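Long-range contacts in glucose 1-dehydrogenase (PDB 2B5W), which oxidises D-glucose and several other aldose sugars, using a catalytic zinc ion and NAD(+) or, preferentially, NADP(+): residues A[21-26]-A[71-76]; A[28-33]-A[126-131]; A[201-206]-A[239-244]; A[243-248]-A[266-271]. The protein carries 1 engineered substitution. One frame throughout, in Å; residues are numbered along the deposited sequence.

Interaction 1: residues A[21-26]-A[71-76]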
# COMPACT_ATOMS: atom_id res chain seq x y z
N PRO A 21 11.61 -13.81 -38.46
CA PRO A 21 12.05 -14.75 -37.44
C PRO A 21 11.45 -16.14 -37.67
O PRO A 21 10.41 -16.29 -38.32
CB PRO A 21 11.53 -14.12 -36.16
CG PRO A 21 10.32 -13.49 -36.59
CD PRO A 21 10.66 -12.83 -37.90
N GLU A 22 12.19 -17.15 -37.20
CA GLU A 22 11.73 -18.54 -37.21
C GLU A 22 11.50 -18.95 -35.75
O GLU A 22 12.31 -18.69 -34.87
CB GLU A 22 12.77 -19.48 -37.88
CG GLU A 22 13.19 -19.03 -39.28
CD GLU A 22 14.13 -20.02 -39.97
OE1 GLU A 22 14.84 -20.76 -39.26
OE2 GLU A 22 14.14 -20.05 -41.21
N PRO A 23 10.38 -19.61 -35.48
CA PRO A 23 10.03 -20.03 -34.13
C PRO A 23 10.92 -21.15 -33.61
O PRO A 23 11.18 -22.10 -34.35
CB PRO A 23 8.59 -20.52 -34.26
CG PRO A 23 8.42 -20.86 -35.66
CD PRO A 23 9.37 -20.00 -36.47
N GLU A 24 11.41 -20.97 -32.40
CA GLU A 24 12.10 -22.02 -31.64
C GLU A 24 11.09 -22.93 -30.96
O GLU A 24 9.90 -22.68 -30.97
CB GLU A 24 13.04 -21.40 -30.61
CG GLU A 24 14.07 -20.48 -31.24
CD GLU A 24 15.32 -20.30 -30.40
OE1 GLU A 24 15.19 -20.01 -29.20
OE2 GLU A 24 16.44 -20.44 -30.95
N SER A 25 11.56 -24.02 -30.38
CA SER A 25 10.64 -24.92 -29.69
C SER A 25 9.82 -24.18 -28.65
O SER A 25 10.37 -23.37 -27.89
CB SER A 25 11.40 -26.03 -28.96
OG SER A 25 10.51 -26.96 -28.35
N GLY A 26 8.53 -24.49 -28.59
CA GLY A 26 7.63 -23.87 -27.64
C GLY A 26 7.11 -22.52 -28.10
O GLY A 26 6.32 -21.93 -27.38
N ASP A 71 2.00 -20.02 -37.92
CA ASP A 71 2.65 -21.32 -37.73
C ASP A 71 2.66 -21.67 -36.25
O ASP A 71 3.45 -21.12 -35.48
CB ASP A 71 4.07 -21.32 -38.29
CG ASP A 71 4.78 -22.68 -38.14
OD1 ASP A 71 4.15 -23.66 -37.69
OD2 ASP A 71 5.98 -22.83 -38.44
N PRO A 72 1.78 -22.58 -35.81
CA PRO A 72 1.77 -22.99 -34.40
C PRO A 72 2.95 -23.85 -33.94
O PRO A 72 3.11 -24.05 -32.74
CB PRO A 72 0.45 -23.77 -34.27
CG PRO A 72 0.12 -24.19 -35.58
CD PRO A 72 0.71 -23.21 -36.58
N ASN A 73 3.76 -24.32 -34.89
CA ASN A 73 5.01 -25.01 -34.62
C ASN A 73 4.68 -26.17 -33.67
O ASN A 73 3.73 -26.93 -33.95
CB ASN A 73 6.04 -24.01 -34.05
CG ASN A 73 7.47 -24.56 -34.07
OD1 ASN A 73 7.85 -25.32 -34.97
ND2 ASN A 73 8.27 -24.17 -33.06
N ASP A 74 5.39 -26.35 -32.57
CA ASP A 74 5.09 -27.46 -31.66
C ASP A 74 4.24 -27.06 -30.44
O ASP A 74 4.20 -27.75 -29.42
CB ASP A 74 6.37 -28.22 -31.26
CG ASP A 74 7.40 -27.36 -30.53
OD1 ASP A 74 7.18 -26.12 -30.36
OD2 ASP A 74 8.47 -27.86 -30.10
N THR A 75 3.49 -25.96 -30.59
CA THR A 75 2.62 -25.48 -29.53
C THR A 75 1.22 -26.05 -29.67
O THR A 75 0.88 -26.66 -30.69
CB THR A 75 2.52 -23.94 -29.56
OG1 THR A 75 1.75 -23.50 -30.68
CG2 THR A 75 3.92 -23.30 -29.71
N GLU A 76 0.39 -25.80 -28.66
CA GLU A 76 -1.03 -26.16 -28.69
C GLU A 76 -1.93 -25.08 -29.26
O GLU A 76 -3.14 -25.23 -29.29
CB GLU A 76 -1.50 -26.50 -27.29
CG GLU A 76 -0.88 -27.79 -26.78
CD GLU A 76 -1.33 -28.09 -25.38
OE1 GLU A 76 -0.80 -27.45 -24.45
OE2 GLU A 76 -2.21 -28.96 -25.22
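Ser25 OG donates to Asp74 OD2 at 2.8 Å, and the amide that follows it binds the other oxygen: Gly26 N lies 2.8 Å from Asp74 OD1, with the N-H pointing at it at 166°. Each carboxylate oxygen accepts through its syn lone pair, so the group is gripped at two points and its rotation about the CB-CG bond is restrained. With CG between the backbone N and the carbonyl carbon (chi1 61°), the carboxylate is brought up to Ser25 and Gly26. Asp74 occupies the third position of a type II' beta turn running from Pro72 to Thr75, in the loop that joins strands 64-71 and 82-85 of the GroES-like domain; Asn73, with positive phi, holds the second position. The turn is closed by Thr75 N, 2.9 Å from Pro72 O, and the same carbonyl accepts a second bond from Thr75 OG1. An Asx turn leads into it: Asn73 N donates to Asp71 OD1 at 2.9 Å, reaching that oxygen from 53° out of the carboxylate plane. Across the contact, Thr75 CG2 rests 3.6 Å from Gly26 O; an alanine here would probably leave Pro72 O with the Thr75 amide but without its hydroxyl donor, and open a gap beside the Gly26 carbonyl. Pro23 meets the Asn73 amide obliquely with CB and CG, Pro23 CB lying 3.9 Å from Asn73 ND2. That nitrogen is hydrogen-bonded to Glu27 O, just beyond the segment, and Asn73 ND2 also comes within 3.0 Å of Glu24 O.

Interaction 2: residues A[28-33]-A[126-131]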
# COMPACT_ATOMS: atom_id res chain seq x y z
N ALA A 28 5.35 -19.98 -31.29
CA ALA A 28 4.63 -19.85 -32.54
C ALA A 28 5.09 -18.62 -33.34
O ALA A 28 5.62 -17.66 -32.79
CB ALA A 28 3.15 -19.71 -32.29
N LEU A 29 4.90 -18.70 -34.64
CA LEU A 29 5.06 -17.56 -35.55
C LEU A 29 3.72 -16.87 -35.75
O LEU A 29 2.71 -17.50 -36.07
CB LEU A 29 5.61 -17.99 -36.91
CG LEU A 29 5.86 -16.89 -37.92
CD1 LEU A 29 7.01 -16.02 -37.48
CD2 LEU A 29 6.13 -17.47 -39.31
N VAL A 30 3.73 -15.56 -35.57
CA VAL A 30 2.55 -14.71 -35.59
C VAL A 30 2.72 -13.66 -36.69
O VAL A 30 3.76 -12.99 -36.79
CB VAL A 30 2.39 -14.00 -34.23
CG1 VAL A 30 1.08 -13.14 -34.24
CG2 VAL A 30 2.45 -14.99 -33.05
N ARG A 31 1.67 -13.45 -37.48
CA ARG A 31 1.60 -12.32 -38.38
C ARG A 31 0.96 -11.16 -37.65
O ARG A 31 -0.17 -11.25 -37.20
CB ARG A 31 0.78 -12.66 -39.63
CG ARG A 31 0.62 -11.52 -40.57
CD ARG A 31 0.01 -11.90 -41.94
NE ARG A 31 -1.14 -12.83 -41.92
CZ ARG A 31 -2.40 -12.49 -41.82
NH1 ARG A 31 -3.33 -13.42 -41.90
NH2 ARG A 31 -2.76 -11.24 -41.64
N THR A 32 1.68 -10.05 -37.60
CA THR A 32 1.19 -8.85 -36.91
C THR A 32 -0.00 -8.23 -37.61
O THR A 32 0.02 -8.04 -38.83
CB THR A 32 2.31 -7.84 -36.80
OG1 THR A 32 3.42 -8.49 -36.16
CG2 THR A 32 1.92 -6.67 -35.95
N LEU A 33 -1.05 -7.94 -36.84
CA LEU A 33 -2.24 -7.25 -37.37
C LEU A 33 -2.07 -5.76 -37.07
O LEU A 33 -1.88 -4.97 -37.98
CB LEU A 33 -3.54 -7.80 -36.76
CG LEU A 33 -3.82 -9.24 -37.15
CD1 LEU A 33 -4.86 -9.81 -36.20
CD2 LEU A 33 -4.32 -9.34 -38.56
N GLU A 126 6.35 -7.15 -39.51
CA GLU A 126 5.28 -7.88 -40.15
C GLU A 126 5.00 -9.22 -39.50
O GLU A 126 3.87 -9.69 -39.54
CB GLU A 126 5.57 -8.03 -41.66
CG GLU A 126 5.57 -6.68 -42.34
CD GLU A 126 5.80 -6.74 -43.83
OE1 GLU A 126 6.96 -6.97 -44.25
OE2 GLU A 126 4.83 -6.53 -44.59
N PHE A 127 6.02 -9.83 -38.91
CA PHE A 127 5.92 -11.11 -38.19
C PHE A 127 6.73 -11.03 -36.90
O PHE A 127 7.70 -10.29 -36.79
CB PHE A 127 6.44 -12.29 -39.01
CG PHE A 127 5.68 -12.52 -40.28
CD1 PHE A 127 4.62 -13.43 -40.33
CD2 PHE A 127 5.98 -11.77 -41.41
CE1 PHE A 127 3.91 -13.60 -41.51
CE2 PHE A 127 5.27 -11.94 -42.57
CZ PHE A 127 4.24 -12.85 -42.63
N PHE A 128 6.31 -11.82 -35.92
CA PHE A 128 7.09 -12.04 -34.72
C PHE A 128 6.86 -13.45 -34.18
O PHE A 128 5.87 -14.11 -34.55
CB PHE A 128 6.82 -10.95 -33.65
CG PHE A 128 5.42 -10.95 -33.07
CD1 PHE A 128 4.42 -10.19 -33.66
CD2 PHE A 128 5.12 -11.73 -31.97
CE1 PHE A 128 3.12 -10.17 -33.11
CE2 PHE A 128 3.82 -11.74 -31.42
CZ PHE A 128 2.84 -10.98 -31.99
N THR A 129 7.77 -13.90 -33.33
CA THR A 129 7.58 -15.11 -32.59
C THR A 129 7.36 -14.84 -31.13
O THR A 129 7.72 -13.80 -30.61
CB THR A 129 8.80 -16.03 -32.74
OG1 THR A 129 9.99 -15.35 -32.31
CG2 THR A 129 8.99 -16.38 -34.23
N SER A 130 6.79 -15.83 -30.43
CA SER A 130 6.78 -15.81 -28.97
C SER A 130 6.45 -17.19 -28.43
O SER A 130 5.76 -17.95 -29.10
CB SER A 130 5.71 -14.84 -28.39
OG SER A 130 6.18 -13.48 -28.40
N PRO A 131 6.97 -17.50 -27.23
CA PRO A 131 6.56 -18.72 -26.54
C PRO A 131 5.02 -18.76 -26.48
O PRO A 131 4.38 -17.73 -26.23
CB PRO A 131 7.17 -18.55 -25.14
CG PRO A 131 8.40 -17.71 -25.40
CD PRO A 131 7.91 -16.72 -26.43
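Strands 27-37 and 127-131 run side by side in the mixed sheet of the GroES-like domain, Val30 against Phe128 and Leu29 against Thr129. Their local axes come within 4.7 Å at 142°, an antiparallel pair with marked twist. Ala28 with Ser130 and Val30 with Phe128 are hydrogen-bonded pairs, each joined in both directions; Val30 N to Phe128 O is 2.8 Å. A fifth backbone bond, Thr32 N to Glu126 O, continues the ladder past the last bridge.

The face carrying Val30 and Phe128 is the more intimate one. Phe128 CG sits between its backbone N and carbonyl carbon (chi1 65°), and the ring takes Val30 CB over one face in a CH-pi contact, 3.9 Å from its centroid and 15° off the normal. Val30 CG1 lies 3.6 Å from Phe128 CZ. At the ring edge, in its plane, Thr32 OG1 is 3.2 Å from Phe128 CD1, while this hydroxyl is hydrogen-bonded to Ser125 O. On the other face, Leu29 CD1 meets Thr129 CG2 at 3.8 Å, and Arg31 CB lies 3.8 Å from Phe127 CE1; the guanidinium goes on to Thr356 O and Ser355 OG.

The side chains of Thr32 and Phe128 are each about 10 Å from a catalytic-zinc ligand, Glu64 and His63 respectively, which places this ladder in the catalytic domain built on the GroES-like fold of the zinc-containing alcohol dehydrogenases.

Interaction 3: residues A[201-206]-A[239-244]. With K (potassium ion), chain G; NAP (NADP nicotinamide-adenine-dinucleotide phosphate), chain I.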
# COMPACT_ATOMS: atom_id res chain seq x y z
N ASN A 201 -19.30 7.93 -8.35
CA ASN A 201 -18.82 9.26 -8.73
C ASN A 201 -17.39 9.17 -9.24
O ASN A 201 -16.50 8.69 -8.54
CB ASN A 201 -18.89 10.23 -7.56
CG ASN A 201 -20.28 10.37 -7.02
OD1 ASN A 201 -20.56 10.01 -5.88
ND2 ASN A 201 -21.16 10.83 -7.85
N LEU A 202 -17.21 9.56 -10.49
CA LEU A 202 -15.93 9.50 -11.17
C LEU A 202 -15.36 10.89 -11.52
O LEU A 202 -16.10 11.81 -11.90
CB LEU A 202 -16.05 8.65 -12.44
CG LEU A 202 -16.56 7.24 -12.29
CD1 LEU A 202 -16.85 6.66 -13.70
CD2 LEU A 202 -15.63 6.40 -11.48
N TYR A 203 -14.04 10.99 -11.49
CA TYR A 203 -13.31 12.25 -11.67
C TYR A 203 -12.06 11.96 -12.46
O TYR A 203 -11.48 10.88 -12.32
CB TYR A 203 -12.98 12.80 -10.30
CG TYR A 203 -14.18 13.10 -9.44
CD1 TYR A 203 -14.75 12.12 -8.65
CD2 TYR A 203 -14.72 14.39 -9.37
CE1 TYR A 203 -15.84 12.36 -7.84
CE2 TYR A 203 -15.81 14.64 -8.55
CZ TYR A 203 -16.38 13.62 -7.80
OH TYR A 203 -17.47 13.85 -6.99
N CYS A 204 -11.61 12.88 -13.29
CA CYS A 204 -10.37 12.70 -14.05
C CYS A 204 -9.61 14.03 -14.14
O CYS A 204 -10.19 15.03 -14.49
CB CYS A 204 -10.61 12.10 -15.41
SG CYS A 204 -9.17 11.81 -16.41
N LEU A 205 -8.34 13.99 -13.79
CA LEU A 205 -7.47 15.17 -13.76
C LEU A 205 -6.75 15.37 -15.07
O LEU A 205 -6.10 14.46 -15.60
CB LEU A 205 -6.41 15.01 -12.66
CG LEU A 205 -5.61 16.27 -12.29
CD1 LEU A 205 -6.40 17.09 -11.29
CD2 LEU A 205 -4.23 15.87 -11.74
N GLY A 206 -6.77 16.60 -15.58
CA GLY A 206 -6.01 17.00 -16.75
C GLY A 206 -5.62 18.48 -16.60
O GLY A 206 -5.86 19.06 -15.55
N VAL A 239 -13.22 21.05 -2.95
CA VAL A 239 -13.94 21.48 -4.15
C VAL A 239 -14.94 20.42 -4.57
O VAL A 239 -16.08 20.73 -4.95
CB VAL A 239 -12.98 21.85 -5.30
CG1 VAL A 239 -13.76 22.23 -6.59
CG2 VAL A 239 -12.03 22.98 -4.89
N TYR A 240 -14.54 19.15 -4.47
CA TYR A 240 -15.37 18.05 -4.90
C TYR A 240 -15.70 17.16 -3.70
O TYR A 240 -16.57 17.51 -2.90
CB TYR A 240 -14.67 17.30 -6.07
CG TYR A 240 -14.50 18.20 -7.27
CD1 TYR A 240 -15.61 18.58 -8.03
CD2 TYR A 240 -13.28 18.72 -7.60
CE1 TYR A 240 -15.47 19.43 -9.09
CE2 TYR A 240 -13.13 19.59 -8.67
CZ TYR A 240 -14.24 19.94 -9.40
OH TYR A 240 -14.04 20.80 -10.45
N GLU A 241 -14.99 16.03 -3.57
CA GLU A 241 -15.12 15.14 -2.42
C GLU A 241 -13.84 14.33 -2.24
O GLU A 241 -12.98 14.31 -3.12
CB GLU A 241 -16.29 14.16 -2.60
CG GLU A 241 -16.15 13.23 -3.81
CD GLU A 241 -17.33 12.30 -3.99
OE1 GLU A 241 -17.77 11.62 -3.03
OE2 GLU A 241 -17.87 12.25 -5.12
N GLN A 242 -13.70 13.68 -1.10
CA GLN A 242 -12.58 12.76 -0.90
C GLN A 242 -12.79 11.54 -1.78
O GLN A 242 -13.92 11.09 -1.97
CB GLN A 242 -12.52 12.30 0.55
CG GLN A 242 -12.59 13.40 1.58
CD GLN A 242 -12.65 12.81 2.96
OE1 GLN A 242 -13.71 12.45 3.47
NE2 GLN A 242 -11.50 12.63 3.53
N MET A 243 -11.69 10.96 -2.22
CA MET A 243 -11.73 9.93 -3.26
C MET A 243 -11.34 8.59 -2.63
O MET A 243 -10.24 8.44 -2.07
CB MET A 243 -10.78 10.30 -4.39
CG MET A 243 -11.05 11.66 -5.05
SD MET A 243 -12.64 11.64 -5.79
CE MET A 243 -12.81 13.43 -6.25
N ASP A 244 -12.23 7.61 -2.68
CA ASP A 244 -11.93 6.29 -2.15
C ASP A 244 -10.80 5.59 -2.88
O ASP A 244 -10.02 4.84 -2.25
CB ASP A 244 -13.14 5.41 -2.17
CG ASP A 244 -14.24 5.93 -1.32
OD1 ASP A 244 -14.00 6.16 -0.11
OD2 ASP A 244 -15.39 6.15 -1.77
K K G . -16.42 18.90 -0.60
PA NAP I . 0.67 10.21 -21.51
O1A NAP I . 1.89 10.99 -21.59
O2A NAP I . -0.03 10.04 -22.87
O5B NAP I . -0.38 10.88 -20.54
C5B NAP I . -0.04 11.56 -19.36
C4B NAP I . -1.13 12.61 -19.27
O4B NAP I . -1.04 13.21 -18.00
C3B NAP I . -1.02 13.72 -20.33
O3B NAP I . -2.18 13.83 -21.14
C2B NAP I . -0.77 14.98 -19.50
O2B NAP I . -1.47 16.13 -19.95
C1B NAP I . -1.28 14.59 -18.14
N9A NAP I . -0.58 15.30 -17.09
C8A NAP I . 0.77 15.28 -16.84
N7A NAP I . 1.02 16.08 -15.78
C5A NAP I . -0.17 16.65 -15.38
C6A NAP I . -0.53 17.54 -14.37
N6A NAP I . 0.37 18.12 -13.55
N1A NAP I . -1.85 17.90 -14.23
C2A NAP I . -2.83 17.37 -15.05
N3A NAP I . -2.48 16.49 -16.06
C4A NAP I . -1.18 16.13 -16.20
O3 NAP I . 0.97 8.71 -21.07
PN NAP I . 0.02 7.41 -20.98
O1N NAP I . -1.38 7.75 -20.60
O2N NAP I . 0.26 6.46 -22.12
O5D NAP I . 0.83 6.98 -19.68
C5D NAP I . 0.57 7.59 -18.43
C4D NAP I . 1.69 7.30 -17.44
O4D NAP I . 1.69 5.89 -17.17
C3D NAP I . 3.09 7.65 -17.95
O3D NAP I . 3.87 8.23 -16.93
C2D NAP I . 3.64 6.29 -18.38
O2D NAP I . 5.04 6.20 -18.44
C1D NAP I . 3.01 5.38 -17.33
N1N NAP I . 2.82 3.98 -17.72
C2N NAP I . 3.19 3.06 -16.78
C3N NAP I . 2.96 1.74 -17.00
C7N NAP I . 3.24 0.83 -15.84
O7N NAP I . 3.18 -0.51 -16.21
N7N NAP I . 3.50 1.35 -14.61
C4N NAP I . 2.40 1.27 -18.20
C5N NAP I . 2.01 2.21 -19.14
C6N NAP I . 2.20 3.58 -18.89
P2B NAP I . -0.80 17.19 -21.04
O1X NAP I . -0.63 16.59 -22.33
O2X NAP I . -1.81 18.36 -21.02
O3X NAP I . 0.55 17.66 -20.50
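Tyr203 reaches from strand 201-206 of the Rossmann sheet to Tyr240, Glu241 and Met243, which lead from helix 236-239 into strand 243-248. The two strands are not neighbours: strand 175-179 runs between them, and the nearest CA pair, Tyr203 and Met243, is 8.9 Å apart, so side chains alone make the contact.

The polar link is a single hydrogen bond, Tyr203 OH to Glu241 OE2, modelled as very short at 2.5 Å. Ring and carboxylate planes stand 89° apart. Glu241 OE2 also lies 3.3 Å from Asn201 CB.

Apolar and aromatic packing does the rest. The Met243 chain bends at chi2 (-62°), which brings SD to the Tyr203 ring in an oblique Met-aromatic contact, Met243 SD being 3.6 Å from Tyr203 CD1. Met243 CE sits over the centre of that ring, 3.4 Å from its centroid and 14° off the normal, a CH-pi contact. The Tyr240 ring meets the Tyr203 ring obliquely, with Tyr240 CB 3.8 Å from Tyr203 CE2. A phenylalanine in place of Tyr203 would keep the ring beneath Met243 but is likely to leave Glu241 OE2 without its phenolic donor.

Bound groups flank the contact. Tyr240 O binds a potassium ion, as do Pro237 O and Asp238 O. At the far end of strand 201-206 the adenine of NADP approaches Gly206, whose C atom lies 3.4 Å from C2A of the cofactor.

Interaction 4: residues A[243-248]-A[266-271]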
# COMPACT_ATOMS: atom_id res chain seq x y z
N MET A 243 -11.69 10.96 -2.22
CA MET A 243 -11.73 9.93 -3.26
C MET A 243 -11.34 8.59 -2.63
O MET A 243 -10.24 8.44 -2.07
CB MET A 243 -10.78 10.30 -4.39
CG MET A 243 -11.05 11.66 -5.05
SD MET A 243 -12.64 11.64 -5.79
CE MET A 243 -12.81 13.43 -6.25
N ASP A 244 -12.23 7.61 -2.68
CA ASP A 244 -11.93 6.29 -2.15
C ASP A 244 -10.80 5.59 -2.88
O ASP A 244 -10.02 4.84 -2.25
CB ASP A 244 -13.14 5.41 -2.17
CG ASP A 244 -14.24 5.93 -1.32
OD1 ASP A 244 -14.00 6.16 -0.11
OD2 ASP A 244 -15.39 6.15 -1.77
N PHE A 245 -10.71 5.81 -4.18
CA PHE A 245 -9.71 5.17 -5.01
C PHE A 245 -9.09 6.22 -5.91
O PHE A 245 -9.83 7.00 -6.54
CB PHE A 245 -10.29 4.05 -5.88
CG PHE A 245 -9.26 3.38 -6.71
CD1 PHE A 245 -8.14 2.82 -6.11
CD2 PHE A 245 -9.32 3.36 -8.09
CE1 PHE A 245 -7.17 2.24 -6.86
CE2 PHE A 245 -8.35 2.77 -8.82
CZ PHE A 245 -7.26 2.23 -8.19
N ILE A 246 -7.78 6.31 -5.92
CA ILE A 246 -7.06 7.15 -6.87
C ILE A 246 -6.13 6.30 -7.72
O ILE A 246 -5.44 5.42 -7.22
CB ILE A 246 -6.28 8.25 -6.11
CG1 ILE A 246 -7.29 9.17 -5.43
CG2 ILE A 246 -5.36 9.00 -7.07
CD1 ILE A 246 -6.66 10.29 -4.58
N TYR A 247 -6.16 6.52 -9.03
CA TYR A 247 -5.25 5.90 -9.98
C TYR A 247 -4.43 6.98 -10.61
O TYR A 247 -4.96 7.83 -11.34
CB TYR A 247 -6.10 5.20 -11.05
CG TYR A 247 -5.38 4.31 -12.02
CD1 TYR A 247 -4.69 4.83 -13.10
CD2 TYR A 247 -5.44 2.92 -11.88
CE1 TYR A 247 -4.08 4.02 -14.03
CE2 TYR A 247 -4.80 2.10 -12.81
CZ TYR A 247 -4.13 2.65 -13.86
OH TYR A 247 -3.50 1.88 -14.83
N GLU A 248 -3.14 6.95 -10.36
CA GLU A 248 -2.22 7.93 -10.89
C GLU A 248 -1.60 7.48 -12.20
O GLU A 248 -0.96 6.46 -12.28
CB GLU A 248 -1.16 8.25 -9.85
CG GLU A 248 -0.07 9.20 -10.33
CD GLU A 248 1.02 8.52 -11.12
OE1 GLU A 248 1.54 7.47 -10.66
OE2 GLU A 248 1.38 8.99 -12.23
N ASN A 266 -9.27 5.19 4.62
CA ASN A 266 -9.25 3.78 4.24
C ASN A 266 -9.07 3.57 2.73
O ASN A 266 -9.12 2.45 2.28
CB ASN A 266 -10.48 3.02 4.75
CG ASN A 266 -10.77 3.31 6.20
OD1 ASN A 266 -9.84 3.52 6.98
ND2 ASN A 266 -12.05 3.35 6.55
N GLY A 267 -8.83 4.64 2.00
CA GLY A 267 -8.66 4.55 0.55
C GLY A 267 -7.27 4.06 0.14
O GLY A 267 -6.33 3.94 0.95
N VAL A 268 -7.11 3.81 -1.15
CA VAL A 268 -5.84 3.45 -1.72
C VAL A 268 -5.58 4.21 -3.02
O VAL A 268 -6.49 4.43 -3.81
CB VAL A 268 -5.72 1.93 -1.93
CG1 VAL A 268 -6.86 1.36 -2.79
CG2 VAL A 268 -4.37 1.55 -2.53
N GLY A 269 -4.33 4.61 -3.22
CA GLY A 269 -3.86 5.10 -4.49
C GLY A 269 -2.97 4.10 -5.17
O GLY A 269 -2.04 3.56 -4.57
N ALA A 270 -3.30 3.81 -6.41
CA ALA A 270 -2.46 3.04 -7.30
C ALA A 270 -1.57 3.99 -8.08
O ALA A 270 -2.06 4.96 -8.65
CB ALA A 270 -3.31 2.25 -8.25
N LEU A 271 -0.28 3.69 -8.13
CA LEU A 271 0.70 4.55 -8.81
C LEU A 271 1.20 3.81 -10.04
O LEU A 271 1.66 2.67 -9.92
CB LEU A 271 1.86 4.93 -7.88
CG LEU A 271 1.48 5.58 -6.56
CD1 LEU A 271 2.74 5.82 -5.77
CD2 LEU A 271 0.70 6.89 -6.77
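Phe245 to Glu248 pair with Val268 to Leu271 in parallel register, the local axes of strands 245-248 and 267-271 being 4.6 Å apart at 11°. Four backbone bonds alternate along the ladder, from Val268 N to Asp244 O at 3.3 Å to Glu248 N and Ala270 O at 2.8 Å, the last almost straight at 176°. Gly267 CA is 3.1 Å from Asp244 O, and a CB here would point at this oxygen and clash with it.

On one face, Phe245, its CG anti to the backbone N (chi1 -179°), runs alongside Val268, with Phe245 CD1 3.8 Å from Val268 CG1. The end of that ring reaches on to the next pair, Phe245 CZ lying 4.0 Å from Ala270 CB. On the other face, Glu248 CB packs 3.8 Å from Leu271 CD2; its carboxylate binds the amides of Thr250, Gly251 and Gly273, and His288 of the second subunit.

The strands are successive members of the parallel Rossmann sheet, joined through helix 253-262 in a beta-alpha-beta crossover. Helix 149-164 covers Phe245, Tyr247 and Val268, helix 183-194 also packs on Phe245 and Tyr247, and strand 175-179 flanks strand 243-248 on the side away from strand 267-271.

Interactions 1 and 2 lie in the GroES-like range, interactions 3 and 4 in the C-terminal Rossmann range, on opposite sides of the chain's centre. Interaction 1 is a surface contact of loops held by side-chain acceptors; it touches the partly buried ladder of interaction 2, where Asp71 O is 2.9 Å from Leu29 N, probably a hydrogen bond. Interactions 3 and 4 share Met243 and Asp244 at the start of strand 243-248. The first, partly buried, spans an intervening strand with side chains alone; the second, buried, is a direct backbone ladder. The two ladders differ in direction: antiparallel within a mixed sheet in interaction 2, parallel within an all-parallel sheet in interaction 4.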